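Local structure of uncharacterized hypothetical protein (Parabacteroides merdae, 4EI0) at residues B[36-41]-B[127-132]; B[66-71]-B[108-113]; B[85-90]-B[97-102]. The protein is of unknown function, belonging to the uncharacterised DUF4466 family and rich in antiparallel beta sheet. All coordinates share one frame; numbering follows the deposited sequence. Where two conformers were deposited one is given.

Contact 1 (B[36-41]-B[127-132])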
loop_
_atom_site.group_PDB
_atom_site.type_symbol
_atom_site.label_atom_id
_atom_site.label_comp_id
_atom_site.label_asym_id
_atom_site.label_seq_id
_atom_site.Cartn_x
_atom_site.Cartn_y
_atom_site.Cartn_z
ATOM N N ILE B 36 -8.230 2.570 -22.898
ATOM C CA ILE B 36 -6.942 3.189 -22.574
ATOM C C ILE B 36 -6.966 3.299 -21.038
ATOM O O ILE B 36 -7.912 3.850 -20.430
ATOM C CB ILE B 36 -6.743 4.591 -23.160
ATOM C CG1 ILE B 36 -7.107 4.596 -24.631
ATOM C CG2 ILE B 36 -5.323 5.088 -22.919
ATOM C CD1 ILE B 36 -6.805 5.900 -25.331
ATOM N N GLU B 37 -5.957 2.708 -20.430
ATOM C CA GLU B 37 -5.868 2.575 -18.984
ATOM C C GLU B 37 -4.809 3.494 -18.410
ATOM O O GLU B 37 -3.687 3.559 -18.938
ATOM C CB GLU B 37 -5.479 1.167 -18.642
ATOM C CG GLU B 37 -5.482 0.896 -17.147
ATOM C CD GLU B 37 -5.010 -0.497 -16.809
ATOM O OE1 GLU B 37 -5.057 -1.391 -17.684
ATOM O OE2 GLU B 37 -4.595 -0.699 -15.661
ATOM N N PHE B 38 -5.166 4.169 -17.324
ATOM C CA PHE B 38 -4.302 5.149 -16.665
ATOM C C PHE B 38 -4.207 4.787 -15.157
ATOM O O PHE B 38 -5.152 4.227 -14.597
ATOM C CB PHE B 38 -4.861 6.567 -16.828
ATOM C CG PHE B 38 -4.865 7.091 -18.238
ATOM C CD1 PHE B 38 -5.901 6.800 -19.089
ATOM C CD2 PHE B 38 -3.823 7.841 -18.703
ATOM C CE1 PHE B 38 -5.900 7.280 -20.385
ATOM C CE2 PHE B 38 -3.803 8.314 -20.003
ATOM C CZ PHE B 38 -4.849 8.037 -20.843
ATOM N N ALA B 39 -3.077 5.102 -14.518
ATOM C CA ALA B 39 -2.902 4.943 -13.075
ATOM C C ALA B 39 -2.678 6.341 -12.511
ATOM O O ALA B 39 -1.665 6.965 -12.817
ATOM C CB ALA B 39 -1.725 4.034 -12.755
ATOM N N TYR B 40 -3.660 6.848 -11.763
ATOM C CA TYR B 40 -3.670 8.226 -11.257
ATOM C C TYR B 40 -3.323 8.162 -9.760
ATOM O O TYR B 40 -4.113 7.645 -8.979
ATOM C CB TYR B 40 -5.020 8.862 -11.410
ATOM C CG TYR B 40 -5.139 10.325 -10.983
ATOM C CD1 TYR B 40 -4.154 11.252 -11.282
ATOM C CD2 TYR B 40 -6.271 10.780 -10.305
ATOM C CE1 TYR B 40 -4.267 12.585 -10.892
ATOM C CE2 TYR B 40 -6.407 12.124 -9.933
ATOM C CZ TYR B 40 -5.405 13.025 -10.237
ATOM O OH TYR B 40 -5.540 14.362 -9.870
ATOM N N ALA B 41 -2.147 8.698 -9.407
ATOM C CA ALA B 41 -1.614 8.726 -8.040
ATOM C C ALA B 41 -1.856 10.070 -7.405
ATOM O O ALA B 41 -1.583 11.105 -8.022
ATOM C CB ALA B 41 -0.116 8.444 -8.057
ATOM N N PHE B 127 -6.714 14.170 -21.832
ATOM C CA PHE B 127 -7.297 13.933 -20.529
ATOM C C PHE B 127 -6.794 14.928 -19.475
ATOM O O PHE B 127 -5.599 15.221 -19.398
ATOM C CB PHE B 127 -6.938 12.534 -20.081
ATOM C CG PHE B 127 -7.454 11.459 -20.974
ATOM C CD1 PHE B 127 -8.713 10.943 -20.789
ATOM C CD2 PHE B 127 -6.688 10.995 -22.023
ATOM C CE1 PHE B 127 -9.204 9.980 -21.647
ATOM C CE2 PHE B 127 -7.159 9.989 -22.870
ATOM C CZ PHE B 127 -8.412 9.470 -22.656
ATOM N N SER B 128 -7.717 15.410 -18.653
ATOM C CA SER B 128 -7.383 16.232 -17.497
ATOM C C SER B 128 -7.857 15.569 -16.215
ATOM O O SER B 128 -9.067 15.437 -15.972
ATOM C CB SER B 128 -7.990 17.623 -17.660
ATOM O OG SER B 128 -7.594 18.401 -16.524
ATOM N N PHE B 129 -6.898 15.097 -15.429
ATOM C CA PHE B 129 -7.174 14.413 -14.138
ATOM C C PHE B 129 -7.072 15.444 -13.023
ATOM O O PHE B 129 -6.231 16.358 -13.095
ATOM C CB PHE B 129 -6.143 13.332 -13.827
ATOM C CG PHE B 129 -6.129 12.169 -14.794
ATOM C CD1 PHE B 129 -5.527 12.276 -16.024
ATOM C CD2 PHE B 129 -6.790 10.986 -14.484
ATOM C CE1 PHE B 129 -5.526 11.220 -16.906
ATOM C CE2 PHE B 129 -6.795 9.933 -15.371
ATOM C CZ PHE B 129 -6.158 10.048 -16.582
ATOM N N SER B 130 -7.914 15.318 -12.003
ATOM C CA SER B 130 -7.849 16.252 -10.861
ATOM C C SER B 130 -8.332 15.589 -9.599
ATOM O O SER B 130 -8.988 14.523 -9.633
ATOM C CB SER B 130 -8.663 17.501 -11.138
ATOM O OG SER B 130 -10.006 17.176 -11.423
ATOM N N VAL B 131 -7.947 16.183 -8.475
ATOM C CA VAL B 131 -8.132 15.625 -7.143
ATOM C C VAL B 131 -8.478 16.756 -6.153
ATOM O O VAL B 131 -7.982 17.864 -6.296
ATOM C CB VAL B 131 -6.871 14.831 -6.657
ATOM C CG1 VAL B 131 -5.604 15.691 -6.722
ATOM C CG2 VAL B 131 -7.077 14.245 -5.260
ATOM N N LYS B 132 -9.318 16.453 -5.173
ATOM C CA LYS B 132 -9.607 17.332 -4.037
ATOM C C LYS B 132 -9.262 16.613 -2.721
ATOM O O LYS B 132 -9.544 15.434 -2.591
ATOM C CB LYS B 132 -11.106 17.684 -4.004
ATOM C CG LYS B 132 -11.619 18.506 -5.201
ATOM C CD LYS B 132 -13.123 18.813 -5.031
ATOM C CE LYS B 132 -13.902 19.061 -6.314
ATOM N NZ LYS B 132 -14.150 20.484 -6.676
#
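Phe38 and Tyr40 of strand 35-43 meet Phe127 and Phe129 of strand 124-133 in an aromatic cluster that lies between two antiparallel sheets. The axes of the two short segments come no nearer than 8.8 Å and run 31° apart, and no hydrogen bond links them; side chains meet one another and, at Tyr40, the facing backbone. Phe38 turns its edge to the face of Phe127, with CZ of Phe38 3.6 Å from CE2 of Phe127 and the ring planes at 55°. Over a face of the Phe38 ring comes the tip of Phe129, whose CZ lies 3.6 Å from Phe38 CG; this ring pair is oblique.

Tyr40 is placed differently: its CG is anti to the backbone N (chi1 -177°), and the ring slides past Phe129 in the opposite direction. Phe129 CB sits over the Tyr40 face, 3.7 Å from the ring centroid, as a CH-pi contact. Farther out, Tyr40 OH lies against the backbone of Ser130, 3.1 Å from its C atom, and 3.4 Å from Val131 CG1. The nearby nitrogens of Ser130 and Val131 are badly angled for bonding, and the hydroxyl instead hydrogen-bonds Asn18 OD1. Val56 and Leu143, on the strands flanking 124-133, extend the apolar layer. Face-to-face sheets joined by such an interdigitated core are typical of a beta sandwich.

Contact 2 (B[66-71]-B[108-113])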
loop_
_atom_site.group_PDB
_atom_site.type_symbol
_atom_site.label_atom_id
_atom_site.label_comp_id
_atom_site.label_asym_id
_atom_site.label_seq_id
_atom_site.Cartn_x
_atom_site.Cartn_y
_atom_site.Cartn_z
ATOM N N THR B 66 -16.670 3.391 -19.357
ATOM C CA THR B 66 -15.600 4.300 -18.900
ATOM C C THR B 66 -15.793 4.537 -17.360
ATOM O O THR B 66 -16.896 4.848 -16.905
ATOM C CB THR B 66 -15.701 5.621 -19.631
ATOM O OG1 THR B 66 -15.466 5.372 -21.017
ATOM C CG2 THR B 66 -14.713 6.656 -19.111
ATOM N N TYR B 67 -14.793 4.229 -16.560
ATOM C CA TYR B 67 -14.928 4.327 -15.120
ATOM C C TYR B 67 -13.573 4.426 -14.408
ATOM O O TYR B 67 -12.535 4.174 -15.006
ATOM C CB TYR B 67 -15.728 3.119 -14.559
ATOM C CG TYR B 67 -14.975 1.850 -14.466
ATOM C CD1 TYR B 67 -14.450 1.272 -15.571
ATOM C CD2 TYR B 67 -14.791 1.198 -13.243
ATOM C CE1 TYR B 67 -13.740 0.111 -15.504
ATOM C CE2 TYR B 67 -14.087 0.018 -13.165
ATOM C CZ TYR B 67 -13.564 -0.514 -14.303
ATOM O OH TYR B 67 -12.847 -1.667 -14.291
ATOM N N PHE B 68 -13.627 4.810 -13.123
ATOM C CA PHE B 68 -12.541 4.615 -12.175
ATOM C C PHE B 68 -12.871 3.366 -11.401
ATOM O O PHE B 68 -13.942 3.248 -10.856
ATOM C CB PHE B 68 -12.519 5.740 -11.153
ATOM C CG PHE B 68 -11.647 6.896 -11.488
ATOM C CD1 PHE B 68 -10.262 6.762 -11.514
ATOM C CD2 PHE B 68 -12.187 8.158 -11.617
ATOM C CE1 PHE B 68 -9.435 7.855 -11.742
ATOM C CE2 PHE B 68 -11.367 9.232 -11.863
ATOM C CZ PHE B 68 -9.991 9.084 -11.906
ATOM N N ASP B 69 -11.939 2.437 -11.312
ATOM C CA ASP B 69 -12.087 1.301 -10.431
ATOM C C ASP B 69 -11.993 1.919 -9.012
ATOM O O ASP B 69 -11.196 2.826 -8.785
ATOM C CB ASP B 69 -10.968 0.300 -10.829
ATOM C CG ASP B 69 -10.699 -0.828 -9.853
ATOM O OD1 ASP B 69 -10.997 -0.761 -8.671
ATOM O OD2 ASP B 69 -10.030 -1.786 -10.288
ATOM N N PRO B 70 -12.860 1.481 -8.095
ATOM C CA PRO B 70 -12.929 2.109 -6.791
ATOM C C PRO B 70 -11.818 1.654 -5.827
ATOM O O PRO B 70 -11.830 2.077 -4.647
ATOM C CB PRO B 70 -14.329 1.697 -6.274
ATOM C CG PRO B 70 -14.571 0.355 -6.921
ATOM C CD PRO B 70 -13.878 0.404 -8.251
ATOM N N ASN B 71 -10.919 0.748 -6.251
ATOM C CA ASN B 71 -9.864 0.293 -5.365
ATOM C C ASN B 71 -8.611 1.097 -5.555
ATOM O O ASN B 71 -8.245 1.374 -6.658
ATOM C CB ASN B 71 -9.522 -1.161 -5.578
ATOM C CG ASN B 71 -10.685 -2.060 -5.273
ATOM O OD1 ASN B 71 -10.959 -2.398 -4.128
ATOM N ND2 ASN B 71 -11.355 -2.480 -6.305
ATOM N N ALA B 108 -3.343 7.463 -2.553
ATOM C CA ALA B 108 -4.015 6.371 -3.287
ATOM C C ALA B 108 -3.601 6.425 -4.751
ATOM O O ALA B 108 -3.174 7.452 -5.254
ATOM C CB ALA B 108 -5.509 6.490 -3.189
ATOM N N THR B 109 -3.717 5.283 -5.408
ATOM C CA THR B 109 -3.566 5.189 -6.861
ATOM C C THR B 109 -4.749 4.486 -7.451
ATOM O O THR B 109 -5.030 3.350 -7.097
ATOM C CB THR B 109 -2.320 4.413 -7.236
ATOM O OG1 THR B 109 -1.206 5.060 -6.682
ATOM C CG2 THR B 109 -2.138 4.328 -8.765
ATOM N N LEU B 110 -5.500 5.207 -8.248
ATOM C CA LEU B 110 -6.731 4.706 -8.815
ATOM C C LEU B 110 -6.505 4.503 -10.279
ATOM O O LEU B 110 -5.792 5.294 -10.901
ATOM C CB LEU B 110 -7.880 5.692 -8.644
ATOM C CG LEU B 110 -8.366 6.022 -7.222
ATOM C CD1 LEU B 110 -9.399 7.116 -7.352
ATOM C CD2 LEU B 110 -8.913 4.767 -6.523
ATOM N N ARG B 111 -7.093 3.423 -10.806
ATOM C CA ARG B 111 -7.055 3.117 -12.242
ATOM C C ARG B 111 -8.283 3.617 -12.934
ATOM O O ARG B 111 -9.411 3.363 -12.488
ATOM C CB ARG B 111 -6.901 1.640 -12.415
ATOM C CG ARG B 111 -5.525 1.201 -11.948
ATOM C CD ARG B 111 -5.364 -0.294 -11.984
ATOM N NE ARG B 111 -4.066 -0.605 -11.437
ATOM C CZ ARG B 111 -3.680 -1.810 -11.075
ATOM N NH1 ARG B 111 -4.495 -2.839 -11.196
ATOM N NH2 ARG B 111 -2.485 -1.963 -10.556
ATOM N N TYR B 112 -8.072 4.382 -14.005
ATOM C CA TYR B 112 -9.138 4.890 -14.859
ATOM C C TYR B 112 -9.065 4.188 -16.204
ATOM O O TYR B 112 -7.970 4.035 -16.779
ATOM C CB TYR B 112 -8.970 6.385 -15.046
ATOM C CG TYR B 112 -9.789 7.052 -16.141
ATOM C CD1 TYR B 112 -11.137 7.313 -15.983
ATOM C CD2 TYR B 112 -9.188 7.495 -17.303
ATOM C CE1 TYR B 112 -11.877 7.929 -16.969
ATOM C CE2 TYR B 112 -9.917 8.099 -18.302
ATOM C CZ TYR B 112 -11.246 8.326 -18.126
ATOM O OH TYR B 112 -11.953 8.972 -19.092
ATOM N N TYR B 113 -10.232 3.778 -16.677
ATOM C CA TYR B 113 -10.415 3.063 -17.925
ATOM C C TYR B 113 -11.305 3.890 -18.844
ATOM O O TYR B 113 -12.464 4.148 -18.528
ATOM C CB TYR B 113 -11.054 1.711 -17.628
ATOM C CG TYR B 113 -10.161 0.825 -16.806
ATOM C CD1 TYR B 113 -9.239 -0.018 -17.407
ATOM C CD2 TYR B 113 -10.246 0.821 -15.432
ATOM C CE1 TYR B 113 -8.432 -0.845 -16.656
ATOM C CE2 TYR B 113 -9.448 0.007 -14.665
ATOM C CZ TYR B 113 -8.547 -0.818 -15.281
ATOM O OH TYR B 113 -7.760 -1.563 -14.506
HETATM O O HOH W 1 -8.623 1.859 -9.116
#
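Tyr113 and Tyr67 lie side by side on one face of their sheet, pointing the same way. CB of Tyr113 is 3.8 Å from Tyr67 CE1, and its CG remains beside that same atom. CD2 of Tyr113 then makes the closest side-chain approach of the pair, 3.6 Å from Tyr67 CE1. CE2 of Tyr113 reaches Tyr67 OH at 3.8 Å, while Asp69 CB stands at the edge of the Tyr113 ring. On its CE1 side the ring packs on Glu37 of strand 35-43. The planes of the two tyrosines are only 16° apart but slid, so the rings barely overlap.

Beneath this pair the backbones form an antiparallel hydrogen-bonded pair: Tyr113 N donates to Tyr67 O at 2.9 Å, and Tyr67 N returns a bond to Tyr113 O. One further bond, from Asp69 N to Arg111 O at 2.9 Å, is the last direct one between the two segments; strand 67-75 is interrupted here, and its pairing with 107-115 resumes at Tyr73 and Thr109. In the interruption Arg111 N donates to a water that in turn donates to Asp69 O, bridging the two backbones where they part. There Asp69 OD1 accepts from Asn71 N at 2.9 Å, an Asx turn, and also from Asn71 ND2; OD2 bonds Tyr73 OH.

On the opposite face Tyr112 directs its edge at the face of Phe68, with Tyr112 CB 3.6 Å from Phe68 CE1. Strand 107-115 thus runs between strands 67-75 and 35-43, while Phe68, Leu110 and Tyr112 face strands 51-58 and 96-100 of the other sheet.

Contact 3 (B[85-90]-B[97-102])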
loop_
_atom_site.group_PDB
_atom_site.type_symbol
_atom_site.label_atom_id
_atom_site.label_comp_id
_atom_site.label_asym_id
_atom_site.label_seq_id
_atom_site.Cartn_x
_atom_site.Cartn_y
_atom_site.Cartn_z
ATOM N N LYS B 85 -10.530 -1.135 -1.125
ATOM C CA LYS B 85 -11.742 -0.454 -1.711
ATOM C C LYS B 85 -12.016 0.821 -0.931
ATOM O O LYS B 85 -12.726 0.836 0.055
ATOM C CB LYS B 85 -12.971 -1.387 -1.722
ATOM C CG LYS B 85 -14.241 -0.807 -2.378
ATOM C CD LYS B 85 -14.988 -1.791 -3.271
ATOM C CE LYS B 85 -16.401 -1.303 -3.634
ATOM N NZ LYS B 85 -17.471 -2.345 -3.546
ATOM N N VAL B 86 -11.462 1.920 -1.427
ATOM C CA VAL B 86 -11.455 3.176 -0.689
ATOM C C VAL B 86 -12.470 4.175 -1.209
ATOM O O VAL B 86 -12.686 5.218 -0.599
ATOM C CB VAL B 86 -10.056 3.823 -0.693
ATOM C CG1 VAL B 86 -9.031 2.968 0.090
ATOM C CG2 VAL B 86 -9.599 4.067 -2.099
ATOM N N CYS B 87 -13.102 3.860 -2.318
ATOM C CA CYS B 87 -14.069 4.748 -2.953
ATOM C C CYS B 87 -15.404 4.112 -3.149
ATOM O O CYS B 87 -15.546 2.866 -3.188
ATOM C CB CYS B 87 -13.587 5.168 -4.341
ATOM S SG CYS B 87 -12.087 6.137 -4.439
ATOM N N SER B 88 -16.414 4.959 -3.314
ATOM C CA SER B 88 -17.713 4.466 -3.793
ATOM C C SER B 88 -17.622 4.369 -5.325
ATOM O O SER B 88 -16.625 4.760 -5.907
ATOM C CB SER B 88 -18.822 5.394 -3.347
ATOM O OG SER B 88 -18.424 6.744 -3.551
ATOM N N ASP B 89 -18.647 3.848 -5.989
ATOM C CA ASP B 89 -18.557 3.663 -7.440
ATOM C C ASP B 89 -18.410 4.999 -8.159
ATOM O O ASP B 89 -18.959 6.010 -7.729
ATOM C CB ASP B 89 -19.765 2.916 -8.007
ATOM C CG ASP B 89 -19.897 1.476 -7.453
ATOM O OD1 ASP B 89 -18.863 0.861 -7.185
ATOM O OD2 ASP B 89 -21.037 0.969 -7.317
ATOM N N SER B 90 -17.668 4.993 -9.265
ATOM C CA SER B 90 -17.567 6.191 -10.088
ATOM C C SER B 90 -18.853 6.470 -10.835
ATOM O O SER B 90 -19.711 5.589 -11.034
ATOM C CB SER B 90 -16.386 6.114 -11.069
ATOM O OG SER B 90 -16.529 5.159 -12.050
ATOM N N THR B 97 -15.800 11.892 -15.451
ATOM C CA THR B 97 -15.909 10.776 -14.528
ATOM C C THR B 97 -15.484 11.273 -13.142
ATOM O O THR B 97 -14.423 11.839 -13.015
ATOM C CB THR B 97 -15.007 9.618 -14.959
ATOM O OG1 THR B 97 -15.408 9.142 -16.248
ATOM C CG2 THR B 97 -15.014 8.490 -13.903
ATOM N N VAL B 98 -16.316 11.066 -12.129
ATOM C CA VAL B 98 -15.985 11.489 -10.772
ATOM C C VAL B 98 -16.102 10.296 -9.858
ATOM O O VAL B 98 -16.945 9.396 -10.069
ATOM C CB VAL B 98 -16.906 12.630 -10.305
ATOM C CG1 VAL B 98 -18.338 12.129 -10.150
ATOM C CG2 VAL B 98 -16.357 13.273 -9.034
ATOM N N ILE B 99 -15.243 10.263 -8.853
ATOM C CA ILE B 99 -15.306 9.218 -7.847
ATOM C C ILE B 99 -14.987 9.856 -6.469
ATOM O O ILE B 99 -14.106 10.708 -6.375
ATOM C CB ILE B 99 -14.351 8.068 -8.165
ATOM C CG1 ILE B 99 -14.674 6.870 -7.278
ATOM C CG2 ILE B 99 -12.915 8.563 -8.010
ATOM C CD1 ILE B 99 -13.989 5.579 -7.691
ATOM N N ASP B 100 -15.717 9.426 -5.445
ATOM C CA ASP B 100 -15.577 9.953 -4.071
ATOM C C ASP B 100 -14.882 8.959 -3.194
ATOM O O ASP B 100 -15.231 7.765 -3.220
ATOM C CB ASP B 100 -16.941 10.196 -3.434
ATOM C CG ASP B 100 -17.626 11.434 -3.958
ATOM O OD1 ASP B 100 -16.931 12.372 -4.328
ATOM O OD2 ASP B 100 -18.861 11.466 -3.997
ATOM N N PHE B 101 -13.956 9.441 -2.358
ATOM C CA PHE B 101 -13.372 8.557 -1.369
ATOM C C PHE B 101 -14.360 8.399 -0.205
ATOM O O PHE B 101 -14.916 9.361 0.256
ATOM C CB PHE B 101 -12.049 9.117 -0.881
ATOM C CG PHE B 101 -10.945 8.997 -1.874
ATOM C CD1 PHE B 101 -10.799 9.927 -2.861
ATOM C CD2 PHE B 101 -10.017 7.985 -1.767
ATOM C CE1 PHE B 101 -9.793 9.825 -3.770
ATOM C CE2 PHE B 101 -9.021 7.852 -2.691
ATOM C CZ PHE B 101 -8.891 8.774 -3.686
ATOM N N THR B 102 -14.581 7.184 0.260
ATOM C CA THR B 102 -15.407 6.947 1.451
ATOM C C THR B 102 -14.531 6.417 2.575
ATOM O O THR B 102 -15.038 6.123 3.617
ATOM C CB THR B 102 -16.544 5.949 1.140
ATOM O OG1 THR B 102 -15.970 4.820 0.466
ATOM C CG2 THR B 102 -17.592 6.623 0.191
HETATM O O HOH W 2 -18.187 8.006 -5.998
#
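Cys87 and Phe101 form the dense part of this contact, where the loop after strand 81-85 meets the end of strand 96-100. SG of Cys87 lies over the centre of the Phe101 ring, 3.9 Å from the centroid and 13° off the normal, a sulfur-aromatic contact. With SG beside the backbone N and anti to the carbonyl carbon (chi1 -64°), the sulfur leans over that face. Val86 CG2 meets the same ring 3.9 Å from Phe101 CE2, and Val86 also packs on Val84 of the second subunit. Cys87 CB and Ile99 CD1, 3.4 Å apart, are closer than usual for two carbons. Two backbone bonds hold the segments around the single bridge between Cys87 and Phe101: Thr102 N to Val86 O at 2.9 Å, and Ser88 N to Asp100 O at 3.0 Å.

The other side is polar and looser. Ser88, Asp100 and Thr102 border solvent, and a water 2.8 Å from Ser88 OG accepts from Asp100 N at 2.9 Å and donates to Asp89 O. Ser90 OG accepts from Phe68 N on strand 67-75. An alanine in place of Phe101 would probably leave the Cys87 sulfur without its aromatic face and open a gap beside Val86 CG2. The chemistry implies a division of labour: two backbone bonds set the register whatever the side chains are, the sulfur-ring and methyl contacts fix how the loop sits on the apolar side of the strand, and the water-linked serine and aspartate side is likely to be more yielding.

Overall arrangement
From the N terminus, the chain meets 36-41, 66-71 and 85-90 in turn, then their partners in reverse order. Contact 3 closes the shortest loop, from 85-90 back to 97-102; contact 2 encloses it, and contact 1 encloses both, so none cross. Contact 2 pairs neighbours within one sheet, contact 1 packs that sheet against the other, and contact 3 joins a connecting loop to strand 96-100 of the second sheet. Contacts 1 and 2 share a sheet, Phe38 N probably bonding Tyr112 O 2.9 Å away; the loop of contact 3 reaches contact 2 through a probable bond from Cys87 N to Pro70 O, whereas contacts 1 and 3 do not touch.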